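Local coordinates for beta sliding clamp (Bartonella birtlesii LL-WM9, PDB 6PTR), which probably encircles DNA as a ring-shaped head-to-tail homodimer, tethering DNA polymerases and other proteins to it and so conferring processivity, at residues 20-23 with 24-27; 121-125 with 126-130; 207-210 with 211-215; 79-82 with 83-87; 11-15 with 16-20. All coordinates share one frame; numbering follows the deposited sequence.

Contact 1 of 5, residues 20-23 with 24-27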
# COMPACT_ATOMS: atom_id res chain seq x y z
N LYS C 20 -3.05 -19.38 -10.84
CA LYS C 20 -3.96 -19.58 -9.71
C LYS C 20 -3.39 -20.58 -8.72
O LYS C 20 -3.40 -20.34 -7.51
CB LYS C 20 -5.33 -20.03 -10.20
CG LYS C 20 -6.35 -20.11 -9.07
CD LYS C 20 -7.76 -20.36 -9.58
CE LYS C 20 -8.79 -20.26 -8.45
NZ LYS C 20 -9.02 -18.86 -8.00
N SER C 21 -2.89 -21.72 -9.22
CA SER C 21 -2.36 -22.74 -8.32
C SER C 21 -1.10 -22.26 -7.62
O SER C 21 -0.96 -22.41 -6.40
CB SER C 21 -2.09 -24.04 -9.09
OG SER C 21 -3.29 -24.53 -9.70
N LEU C 22 -0.18 -21.64 -8.38
CA LEU C 22 1.02 -21.08 -7.78
C LEU C 22 0.68 -20.04 -6.73
O LEU C 22 1.35 -19.95 -5.70
CB LEU C 22 1.90 -20.45 -8.87
CG LEU C 22 3.32 -20.04 -8.51
CD1 LEU C 22 4.11 -21.20 -7.90
CD2 LEU C 22 4.02 -19.50 -9.75
N GLY C 23 -0.36 -19.23 -6.97
CA GLY C 23 -0.74 -18.24 -5.99
C GLY C 23 -1.15 -18.86 -4.67
O GLY C 23 -0.92 -18.28 -3.61
N ARG C 24 -1.72 -20.07 -4.73
CA ARG C 24 -2.15 -20.73 -3.51
C ARG C 24 -0.99 -21.28 -2.69
O ARG C 24 -1.13 -21.45 -1.48
CB ARG C 24 -3.14 -21.85 -3.85
CG ARG C 24 -4.53 -21.31 -4.25
CD ARG C 24 -5.48 -22.41 -4.73
NE ARG C 24 -6.85 -21.96 -4.93
CZ ARG C 24 -7.84 -22.75 -5.36
NH1 ARG C 24 -7.59 -24.02 -5.64
NH2 ARG C 24 -9.06 -22.26 -5.49
N VAL C 25 0.16 -21.58 -3.31
CA VAL C 25 1.21 -22.26 -2.56
C VAL C 25 2.35 -21.31 -2.19
O VAL C 25 2.94 -21.44 -1.12
CB VAL C 25 1.75 -23.48 -3.32
CG1 VAL C 25 0.61 -24.39 -3.73
CG2 VAL C 25 2.53 -23.05 -4.52
N HIS C 26 2.62 -20.33 -3.05
CA HIS C 26 3.86 -19.57 -2.92
C HIS C 26 3.88 -18.72 -1.65
O HIS C 26 4.97 -18.47 -1.12
CB HIS C 26 4.08 -18.69 -4.17
CG HIS C 26 3.40 -17.36 -4.11
ND1 HIS C 26 2.05 -17.19 -4.33
CD2 HIS C 26 3.90 -16.11 -3.90
CE1 HIS C 26 1.74 -15.91 -4.23
NE2 HIS C 26 2.84 -15.24 -3.96
N ARG C 27 2.73 -18.28 -1.15
CA ARG C 27 2.75 -17.38 -0.01
C ARG C 27 3.19 -18.05 1.29
O ARG C 27 3.40 -17.35 2.29
CB ARG C 27 1.38 -16.71 0.18
CG ARG C 27 0.18 -17.38 -0.50
CD ARG C 27 -1.10 -16.53 -0.31
NE ARG C 27 -2.33 -17.32 -0.36
CZ ARG C 27 -3.27 -17.21 -1.30
NH1 ARG C 27 -3.14 -16.33 -2.29
NH2 ARG C 27 -4.35 -17.98 -1.25

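Contact 2 of 5, residues 121-125 with 126-130. With EDO (1,2-ethanediol), chain Q.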
# COMPACT_ATOMS: atom_id res chain seq x y z
N LEU C 121 16.91 -25.97 -7.98
CA LEU C 121 17.47 -26.97 -7.09
C LEU C 121 16.66 -28.26 -7.27
O LEU C 121 15.45 -28.20 -7.49
CB LEU C 121 17.43 -26.49 -5.64
CG LEU C 121 18.35 -25.30 -5.33
CD1 LEU C 121 18.08 -24.75 -3.94
CD2 LEU C 121 19.81 -25.71 -5.46
N PRO C 122 17.30 -29.42 -7.19
CA PRO C 122 16.59 -30.67 -7.50
C PRO C 122 15.59 -31.05 -6.42
O PRO C 122 15.71 -30.67 -5.26
CB PRO C 122 17.72 -31.71 -7.59
CG PRO C 122 18.80 -31.16 -6.71
CD PRO C 122 18.73 -29.65 -6.91
N LYS C 123 14.59 -31.83 -6.84
CA LYS C 123 13.57 -32.31 -5.91
C LYS C 123 14.16 -33.02 -4.70
O LYS C 123 13.62 -32.91 -3.58
CB LYS C 123 12.62 -33.27 -6.64
CG LYS C 123 11.60 -33.92 -5.72
CD LYS C 123 10.75 -34.97 -6.43
CE LYS C 123 9.81 -35.66 -5.43
NZ LYS C 123 8.91 -36.66 -6.09
N ILE C 124 15.26 -33.75 -4.88
CA ILE C 124 15.81 -34.52 -3.76
C ILE C 124 16.23 -33.63 -2.60
O ILE C 124 16.29 -34.10 -1.46
CB ILE C 124 17.01 -35.41 -4.17
CG1 ILE C 124 18.12 -34.58 -4.83
CG2 ILE C 124 16.56 -36.60 -5.00
CD1 ILE C 124 19.44 -35.30 -4.86
N ASP C 125 16.54 -32.36 -2.86
CA ASP C 125 16.88 -31.44 -1.79
C ASP C 125 15.66 -30.98 -1.02
O ASP C 125 15.80 -30.49 0.11
CB ASP C 125 17.58 -30.19 -2.35
CG ASP C 125 18.95 -30.46 -2.93
OD1 ASP C 125 19.50 -31.56 -2.70
OD2 ASP C 125 19.48 -29.56 -3.62
N PHE C 126 14.47 -31.10 -1.60
CA PHE C 126 13.27 -30.50 -1.02
C PHE C 126 12.78 -31.33 0.16
O PHE C 126 12.87 -32.56 0.14
CB PHE C 126 12.18 -30.38 -2.07
CG PHE C 126 11.11 -29.39 -1.71
CD1 PHE C 126 11.34 -28.04 -1.91
CD2 PHE C 126 9.93 -29.79 -1.14
CE1 PHE C 126 10.36 -27.11 -1.57
CE2 PHE C 126 8.95 -28.84 -0.80
CZ PHE C 126 9.18 -27.52 -1.02
N PRO C 127 12.27 -30.68 1.21
CA PRO C 127 11.74 -31.43 2.36
C PRO C 127 10.56 -32.29 1.94
O PRO C 127 9.63 -31.83 1.27
CB PRO C 127 11.31 -30.33 3.34
CG PRO C 127 12.15 -29.15 2.98
CD PRO C 127 12.31 -29.23 1.47
N GLU C 128 10.60 -33.55 2.33
CA GLU C 128 9.46 -34.43 2.18
C GLU C 128 9.25 -35.12 3.51
O GLU C 128 10.22 -35.54 4.14
CB GLU C 128 9.66 -35.45 1.06
CG GLU C 128 8.48 -36.39 0.90
CD GLU C 128 8.45 -37.11 -0.44
OE1 GLU C 128 9.46 -37.07 -1.18
OE2 GLU C 128 7.40 -37.71 -0.75
N SER C 129 8.00 -35.20 3.95
CA SER C 129 7.64 -35.86 5.19
C SER C 129 7.24 -37.31 4.94
O SER C 129 6.90 -37.71 3.82
CB SER C 129 6.48 -35.13 5.87
OG SER C 129 6.76 -33.75 6.04
N LEU C 130 7.27 -38.10 6.01
CA LEU C 130 6.60 -39.39 5.99
C LEU C 130 5.09 -39.19 5.83
O LEU C 130 4.58 -38.08 6.04
CB LEU C 130 6.89 -40.17 7.27
CG LEU C 130 8.32 -40.68 7.42
CD1 LEU C 130 8.46 -41.29 8.79
CD2 LEU C 130 8.63 -41.71 6.34
C1 EDO Q . 4.46 -30.05 8.38
O1 EDO Q . 5.54 -30.29 9.29
C2 EDO Q . 4.88 -30.51 6.99
O2 EDO Q . 4.45 -31.86 6.78

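Contact 3 of 5, residues 207-210 with 211-215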
# COMPACT_ATOMS: atom_id res chain seq x y z
N VAL C 207 -6.29 -29.18 20.59
CA VAL C 207 -5.04 -28.79 19.96
C VAL C 207 -5.02 -27.30 19.64
O VAL C 207 -6.06 -26.64 19.51
CB VAL C 207 -4.77 -29.59 18.66
CG1 VAL C 207 -4.82 -31.11 18.94
CG2 VAL C 207 -5.78 -29.21 17.58
N ILE C 208 -3.81 -26.78 19.49
CA ILE C 208 -3.60 -25.35 19.21
C ILE C 208 -3.11 -25.25 17.77
O ILE C 208 -1.99 -25.67 17.46
CB ILE C 208 -2.60 -24.72 20.18
CG1 ILE C 208 -3.09 -24.86 21.62
CG2 ILE C 208 -2.38 -23.23 19.82
CD1 ILE C 208 -2.00 -24.48 22.64
N ILE C 209 -3.95 -24.71 16.89
CA ILE C 209 -3.57 -24.54 15.49
C ILE C 209 -2.75 -23.27 15.36
O ILE C 209 -3.24 -22.20 15.76
CB ILE C 209 -4.81 -24.47 14.59
CG1 ILE C 209 -5.72 -25.66 14.86
CG2 ILE C 209 -4.36 -24.32 13.12
CD1 ILE C 209 -7.15 -25.47 14.28
N PRO C 210 -1.53 -23.31 14.82
CA PRO C 210 -0.70 -22.09 14.77
C PRO C 210 -1.31 -20.98 13.93
O PRO C 210 -2.01 -21.21 12.93
CB PRO C 210 0.61 -22.58 14.14
CG PRO C 210 0.60 -24.08 14.35
CD PRO C 210 -0.83 -24.49 14.30
N ARG C 211 -1.03 -19.75 14.37
CA ARG C 211 -1.48 -18.53 13.70
C ARG C 211 -1.21 -18.54 12.19
O ARG C 211 -2.07 -18.15 11.40
CB ARG C 211 -0.79 -17.33 14.36
CG ARG C 211 -1.13 -15.99 13.76
CD ARG C 211 -0.72 -14.86 14.70
NE ARG C 211 0.65 -15.00 15.19
CZ ARG C 211 1.71 -14.49 14.57
NH1 ARG C 211 2.92 -14.65 15.09
NH2 ARG C 211 1.56 -13.82 13.44
N LYS C 212 -0.02 -18.99 11.76
CA LYS C 212 0.28 -18.95 10.33
C LYS C 212 -0.62 -19.89 9.53
O LYS C 212 -1.09 -19.52 8.45
CB LYS C 212 1.75 -19.28 10.05
CG LYS C 212 2.09 -19.30 8.52
CD LYS C 212 3.59 -19.33 8.30
CE LYS C 212 3.95 -19.12 6.81
NZ LYS C 212 5.40 -19.16 6.58
N ALA C 213 -0.83 -21.11 10.03
CA ALA C 213 -1.74 -22.04 9.36
C ALA C 213 -3.14 -21.45 9.29
O ALA C 213 -3.80 -21.53 8.24
CB ALA C 213 -1.77 -23.39 10.10
N VAL C 214 -3.60 -20.85 10.39
CA VAL C 214 -4.92 -20.22 10.37
C VAL C 214 -4.97 -19.17 9.28
O VAL C 214 -5.94 -19.10 8.52
CB VAL C 214 -5.25 -19.60 11.74
CG1 VAL C 214 -6.52 -18.76 11.62
CG2 VAL C 214 -5.42 -20.70 12.79
N GLY C 215 -3.92 -18.35 9.17
CA GLY C 215 -3.94 -17.26 8.20
C GLY C 215 -3.94 -17.75 6.77
O GLY C 215 -4.66 -17.20 5.92

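Contact 4 of 5, residues 79-82 with 83-87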
# COMPACT_ATOMS: atom_id res chain seq x y z
N ALA C 79 10.23 -19.39 -5.54
CA ALA C 79 8.78 -19.31 -5.67
C ALA C 79 8.30 -17.89 -5.96
O ALA C 79 7.40 -17.70 -6.78
CB ALA C 79 8.10 -19.85 -4.41
N TYR C 80 8.87 -16.87 -5.29
CA TYR C 80 8.39 -15.52 -5.56
C TYR C 80 8.80 -15.06 -6.95
O TYR C 80 8.02 -14.39 -7.64
CB TYR C 80 8.90 -14.56 -4.49
CG TYR C 80 8.08 -14.72 -3.21
CD1 TYR C 80 6.84 -14.11 -3.08
CD2 TYR C 80 8.54 -15.49 -2.16
CE1 TYR C 80 6.08 -14.26 -1.94
CE2 TYR C 80 7.80 -15.64 -1.00
CZ TYR C 80 6.56 -15.03 -0.90
OH TYR C 80 5.81 -15.19 0.24
N LEU C 81 10.00 -15.45 -7.40
CA LEU C 81 10.42 -15.14 -8.76
C LEU C 81 9.52 -15.80 -9.79
O LEU C 81 9.09 -15.18 -10.76
CB LEU C 81 11.87 -15.59 -8.99
CG LEU C 81 12.40 -15.42 -10.42
CD1 LEU C 81 12.28 -13.95 -10.88
CD2 LEU C 81 13.86 -15.88 -10.50
N LEU C 82 9.23 -17.09 -9.60
CA LEU C 82 8.35 -17.77 -10.54
C LEU C 82 6.98 -17.11 -10.56
O LEU C 82 6.42 -16.88 -11.64
CB LEU C 82 8.21 -19.24 -10.18
CG LEU C 82 7.32 -20.05 -11.11
CD1 LEU C 82 7.85 -20.05 -12.55
CD2 LEU C 82 7.21 -21.47 -10.57
N TYR C 83 6.44 -16.77 -9.39
CA TYR C 83 5.14 -16.09 -9.33
C TYR C 83 5.19 -14.76 -10.08
O TYR C 83 4.29 -14.44 -10.86
CB TYR C 83 4.71 -15.87 -7.88
CG TYR C 83 3.29 -15.36 -7.77
CD1 TYR C 83 2.23 -16.21 -7.98
CD2 TYR C 83 3.02 -14.02 -7.48
CE1 TYR C 83 0.92 -15.77 -7.89
CE2 TYR C 83 1.70 -13.56 -7.38
CZ TYR C 83 0.66 -14.45 -7.59
OH TYR C 83 -0.66 -14.03 -7.52
N ASP C 84 6.23 -13.95 -9.83
CA ASP C 84 6.31 -12.65 -10.49
C ASP C 84 6.42 -12.81 -12.00
O ASP C 84 5.86 -11.99 -12.75
CB ASP C 84 7.48 -11.85 -9.93
CG ASP C 84 7.26 -11.40 -8.49
OD1 ASP C 84 6.09 -11.31 -8.06
OD2 ASP C 84 8.26 -11.14 -7.79
N ILE C 85 7.11 -13.84 -12.47
CA ILE C 85 7.21 -14.08 -13.91
C ILE C 85 5.85 -14.43 -14.49
O ILE C 85 5.37 -13.80 -15.44
CB ILE C 85 8.26 -15.17 -14.21
CG1 ILE C 85 9.67 -14.64 -13.96
CG2 ILE C 85 8.08 -15.73 -15.63
CD1 ILE C 85 10.71 -15.76 -13.90
N VAL C 86 5.18 -15.43 -13.89
CA VAL C 86 3.89 -15.87 -14.42
C VAL C 86 2.85 -14.75 -14.36
O VAL C 86 2.02 -14.61 -15.27
CB VAL C 86 3.44 -17.13 -13.65
CG1 VAL C 86 2.07 -17.65 -14.20
CG2 VAL C 86 4.48 -18.24 -13.80
N ARG C 87 2.91 -13.92 -13.32
CA ARG C 87 2.00 -12.77 -13.25
C ARG C 87 2.06 -11.90 -14.50
O ARG C 87 1.04 -11.32 -14.90
CB ARG C 87 2.31 -11.93 -12.02
CG ARG C 87 1.40 -10.71 -11.85
CD ARG C 87 1.89 -9.87 -10.69
NE ARG C 87 3.35 -9.87 -10.68
CZ ARG C 87 4.12 -8.89 -11.14
NH1 ARG C 87 3.59 -7.77 -11.65
NH2 ARG C 87 5.44 -9.04 -11.08

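Contact 5 of 5, residues 11-15 with 16-20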
# COMPACT_ATOMS: atom_id res chain seq x y z
N ILE C 11 6.50 -29.91 -19.41
CA ILE C 11 5.05 -29.77 -19.31
C ILE C 11 4.62 -28.48 -19.99
O ILE C 11 5.35 -27.49 -20.00
CB ILE C 11 4.57 -29.76 -17.84
CG1 ILE C 11 5.30 -28.68 -17.05
CG2 ILE C 11 4.79 -31.14 -17.23
CD1 ILE C 11 4.84 -28.57 -15.55
N THR C 12 3.43 -28.52 -20.59
CA THR C 12 2.80 -27.33 -21.15
C THR C 12 1.55 -27.06 -20.34
O THR C 12 0.68 -27.93 -20.26
CB THR C 12 2.45 -27.53 -22.63
OG1 THR C 12 3.65 -27.77 -23.38
CG2 THR C 12 1.73 -26.30 -23.20
N VAL C 13 1.45 -25.88 -19.72
CA VAL C 13 0.33 -25.60 -18.83
C VAL C 13 -0.38 -24.33 -19.27
O VAL C 13 0.19 -23.47 -19.95
CB VAL C 13 0.80 -25.47 -17.38
CG1 VAL C 13 1.43 -26.77 -16.94
CG2 VAL C 13 1.78 -24.31 -17.28
N ASP C 14 -1.65 -24.22 -18.89
CA ASP C 14 -2.38 -22.99 -19.09
C ASP C 14 -1.86 -21.95 -18.12
O ASP C 14 -1.71 -22.22 -16.93
CB ASP C 14 -3.88 -23.23 -18.89
CG ASP C 14 -4.71 -21.97 -19.02
OD1 ASP C 14 -4.88 -21.47 -20.15
OD2 ASP C 14 -5.20 -21.48 -17.98
N ARG C 15 -1.57 -20.75 -18.63
CA ARG C 15 -1.00 -19.72 -17.75
C ARG C 15 -1.93 -19.41 -16.59
O ARG C 15 -1.49 -19.35 -15.43
CB ARG C 15 -0.69 -18.46 -18.56
CG ARG C 15 -0.16 -17.32 -17.72
CD ARG C 15 -1.29 -16.39 -17.27
NE ARG C 15 -0.78 -15.33 -16.41
CZ ARG C 15 -1.54 -14.56 -15.63
NH1 ARG C 15 -2.85 -14.72 -15.59
NH2 ARG C 15 -0.96 -13.62 -14.89
N SER C 16 -3.22 -19.20 -16.87
CA SER C 16 -4.13 -18.76 -15.82
C SER C 16 -4.32 -19.83 -14.76
O SER C 16 -4.32 -19.53 -13.56
CB SER C 16 -5.47 -18.36 -16.43
OG SER C 16 -5.35 -17.10 -17.06
N GLN C 17 -4.45 -21.09 -15.18
CA GLN C 17 -4.53 -22.19 -14.22
C GLN C 17 -3.26 -22.27 -13.37
O GLN C 17 -3.33 -22.41 -12.14
CB GLN C 17 -4.77 -23.50 -14.96
CG GLN C 17 -4.56 -24.72 -14.09
CD GLN C 17 -5.60 -24.83 -13.02
OE1 GLN C 17 -6.79 -24.97 -13.31
NE2 GLN C 17 -5.18 -24.74 -11.76
N PHE C 18 -2.09 -22.22 -14.02
CA PHE C 18 -0.83 -22.31 -13.29
C PHE C 18 -0.66 -21.16 -12.31
O PHE C 18 -0.17 -21.35 -11.19
CB PHE C 18 0.34 -22.33 -14.28
CG PHE C 18 1.67 -22.63 -13.63
CD1 PHE C 18 1.95 -23.90 -13.17
CD2 PHE C 18 2.64 -21.66 -13.51
CE1 PHE C 18 3.16 -24.20 -12.56
CE2 PHE C 18 3.86 -21.95 -12.91
CZ PHE C 18 4.11 -23.24 -12.43
N PHE C 19 -1.04 -19.95 -12.73
CA PHE C 19 -0.94 -18.77 -11.88
C PHE C 19 -1.82 -18.91 -10.65
O PHE C 19 -1.39 -18.60 -9.53
CB PHE C 19 -1.34 -17.55 -12.69
CG PHE C 19 -1.12 -16.24 -11.99
CD1 PHE C 19 0.15 -15.89 -11.54
CD2 PHE C 19 -2.17 -15.36 -11.79
CE1 PHE C 19 0.36 -14.67 -10.90
CE2 PHE C 19 -1.96 -14.14 -11.15
CZ PHE C 19 -0.70 -13.80 -10.70
N LYS C 20 -3.05 -19.38 -10.84
CA LYS C 20 -3.96 -19.58 -9.71
C LYS C 20 -3.39 -20.58 -8.72
O LYS C 20 -3.40 -20.34 -7.51
CB LYS C 20 -5.33 -20.03 -10.20
CG LYS C 20 -6.35 -20.11 -9.07
CD LYS C 20 -7.76 -20.36 -9.58
CE LYS C 20 -8.79 -20.26 -8.45
NZ LYS C 20 -9.02 -18.86 -8.00
O HOH W 1 -4.29 -18.97 -19.59

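Contact 1 of 5, residues 20-23 with 24-27
The imidazole of His26 turns back over the preceding helical turn and meets the carbonyl oxygens of Leu22 and Gly23. Its chi1 of 86° sets CG between the backbone N and the carbonyl carbon, the crowded position, from which ND1 can reach backward. ND1 donates to Leu22 O at 3.2 Å, the acceptor lying slightly out of the ring plane, and makes a weak bond to Gly23 O. Leu22 O also accepts from His26 N at 3.0 Å, nearly in line with its carbonyl, and from Val25 N, which sits above the carbonyl plane. Three N-H groups thus grip one oxygen, two of them from a single histidine. The mixture of i+3 and i+4 bonds is consistent with weaker, less regular bonding in the last turn of helix 15-26 in the N-terminal clamp domain. Arg24 N likewise bonds to Lys20 O at 3.3 Å and only weakly to Ser21 O. The extended Lys20 chain brings CE to 3.6 Å from Arg24 NH2, and a bend at chi4 (73°) sets the direction of NZ, 4.2 Å from the same NH2. Glu223 probably offsets these like charges, through a salt bridge with Arg24 NH2 and a long, weak pair with Lys20; Arg24 NE is buried without a partner. The guanidinium of Arg27 lays one face over Gly23 O, with NH1 3.2 Å away at an angle too poor for a hydrogen bond. Leu22 CD1 and Val25 CG2 meet at 4.2 Å. The His26 ring also stacks with Tyr83 and meets Tyr80 with planes at about 75°.

Contact 2 of 5, residues 121-125 with 126-130
Phe126 sets its CB against the carbonyl oxygen of Lys123, 3.3 Å from Lys123 O, and from there a chi1 of -161° takes the ring away from the turn. One face of that ring is met by CD of Pro127, 3.4 Å above its plane and displaced toward the rim, so the proline lies against the aromatic group that precedes it. The backbone closes beneath: Phe126 N donates to Lys123 O at 2.8 Å, with an N-H...O angle of 153°, from above the carbonyl plane and not along a lone pair. This is a 3-10 turn at 123-125, opened by the bond from Asp125 N to Pro122 O at 3.1 Å and extended by the Phe126 bond; it belongs to the connection between strand 114-119 of the N-terminal domain and strand 136-141. Beyond the turn, Phe126 packs on Leu42, Lys53, Thr55 and Thr76, which belong to three strands of one sheet. Lys123 is fully extended, and its amine forms a salt bridge with Asp44. Glu128 is oriented back toward the turn, yet its OE1 remains 5.0 Å from Lys123 NZ, so any attraction would act at a distance. Farther along, Ser129 OG shares a hydrogen bond of 3.1 Å with O2 of a 1,2-ethanediol molecule, probably from the crystallisation liquor, that also bonds to Lys237.

Contact 3 of 5, residues 207-210 with 211-215
At chi1 -52°, Ile209 has CG2 anti to the backbone N and beside the carbonyl carbon, where it meets the first turn of the following helix. Val214 holds its CG2 beside its own backbone N, and this methyl meets Ile209 CG2 at 3.8 Å, the two side chains crossing at about a right angle. Ala213 CB joins them, 4.1 Å from Ile209 CG2, while Pro210 CD approaches the same Ala213 CB more loosely at 4.4 Å.

Pro210 occupies the N-cap position. Its carbonyl oxygen accepts from Val214 N at 3.0 Å, and the N-H...O angle of 168° makes this a straight i+4 bond that opens the helix. Val214 CG2 also lies 3.5 Å from Pro210 O, so the bonded oxygen is flanked by a methyl group. The chain changes direction here: the axes of the short strand and helix segments make an angle of 65°.

Within this chain, strand 207-210 is an outermost strand of its sheet, bonded to strand 167-173, on whose Ile168 Val214 also packs. Pro210 and Ala213 also touch Ser249 of strand 245-250, Ala213 reaches Leu59 of strand 59-69, and Lys212 forms salt bridges with Asp56 and Glu30, placing the helix start beside the N-terminal domain.

Contact 4 of 5, residues 79-82 with 83-87
Tyr83, Asp84, Ile85 and Val86 each donate a backbone N-H to the residue four places earlier, Ala79, Tyr80, Leu81 and Leu82 in turn. The four bonds are uniform: Tyr83 N to Ala79 O measures 2.9 Å and Val86 N to Leu82 O measures 3.0 Å, the latter nearly straight at 173°. This regular i+4 ladder defines the opening turns of helix 79-88.

Apolar contacts follow the same spacing. Leu81 CD1 meets Ile85 CD1 at 3.9 Å, the two chains meeting at a slant. Leu82 and Val86 lie side by side and point the same way, with Leu82 CD1 4.0 Å from Val86 CG2. At chi1 -72°, Ile85 carries CG1 back over the turn, to 3.3 Å from Leu81 O. The ring of Tyr83 stacks with Phe19.

The polar groups are more loosely arranged. Asp84 OD2 lies 3.3 Å from Tyr80 O, but both are acceptors and make no bond. Asp84 OD1 instead forms a long salt bridge of 3.8 Å with Arg87 NH2, while Tyr80 OH bonds to Val29 O.

Leu82 and Val86 face helix 15-26, through Leu22 and through Phe18 and Phe19 respectively. Leu81 and Ile85 pack on strand 114-119 and, with Asp84, also reach Thr287 of the second subunit. The chemistry implies a regularly bonded helix whose apolar groups serve mainly its own domain, with some also meeting the neighbouring subunit.

Contact 5 of 5, residues 11-15 with 16-20
Ser16 sits against Asp14 at the start of the helix, its N bridged to the aspartate by a water that accepts from Ser16 N at 2.9 Å and donates to Asp14 OD1. The Ser16 hydroxyl lies at the edge of the Arg15 guanidinium, near its plane, and bonds to Asp91. Gln17 N makes the capping bond, donating to Asp14 OD2 at 2.9 Å; the oxygen is approached on its anti side, 24° out of the carboxylate plane. With CG opposite its backbone N, the aspartate holds its carboxylate over the first turn, where both of its oxygens serve N-H groups of that turn, one directly and one through water. Asp14 is thus an N-cap that ends strand 10-14 and begins helix 15-26, the short axes of the two elements standing nearly perpendicular. The positive end of the helix dipole would probably favour a charged carboxylate there.

Phe18 N follows with a straight i+4 bond to Asp14 O, 2.9 Å long. Its CB meets Val13 CG2 at 3.9 Å, the two side chains slanting across one another, and its ring continues toward Leu82 and Val86 of helix 79-88. Phe19 N bonds to Arg15 O at 2.8 Å, and the two side chains run alongside each other in the same direction. The Arg15 guanidinium stacks on the Phe19 ring with planes 23° apart, an off-centre cation-pi contact of 4.4 Å from CZ to the centroid. Arg15 NH2 stands 3.7 Å above the ring, over its centre. The bend at Arg15 chi2 (-94°) carries the group there, and NE is held by Val86 O.

How the contacts relate
Contacts 1, 4 and 5 form one connected unit of the N-terminal domain. Contacts 5 and 1 occupy the start and end of helix 15-26 and share Lys20, with centres about 11 Å apart. Contact 4 lies on the partner helix, its centre about 10 Å from contact 1 and 12 Å from contact 5, and touches both: Gly23 CA approaches Tyr83 CE1 at 3.5 Å, and Val86 O lies 3.1 Å from Arg15 NE. Contact 2 stands apart on a surface loop, its nearest atoms about 8 Å from contact 4. Contact 3, in the central domain, comes within about 5 Å of contact 1 without touching. Within this group, contact 4 alone reaches the second subunit of the ring.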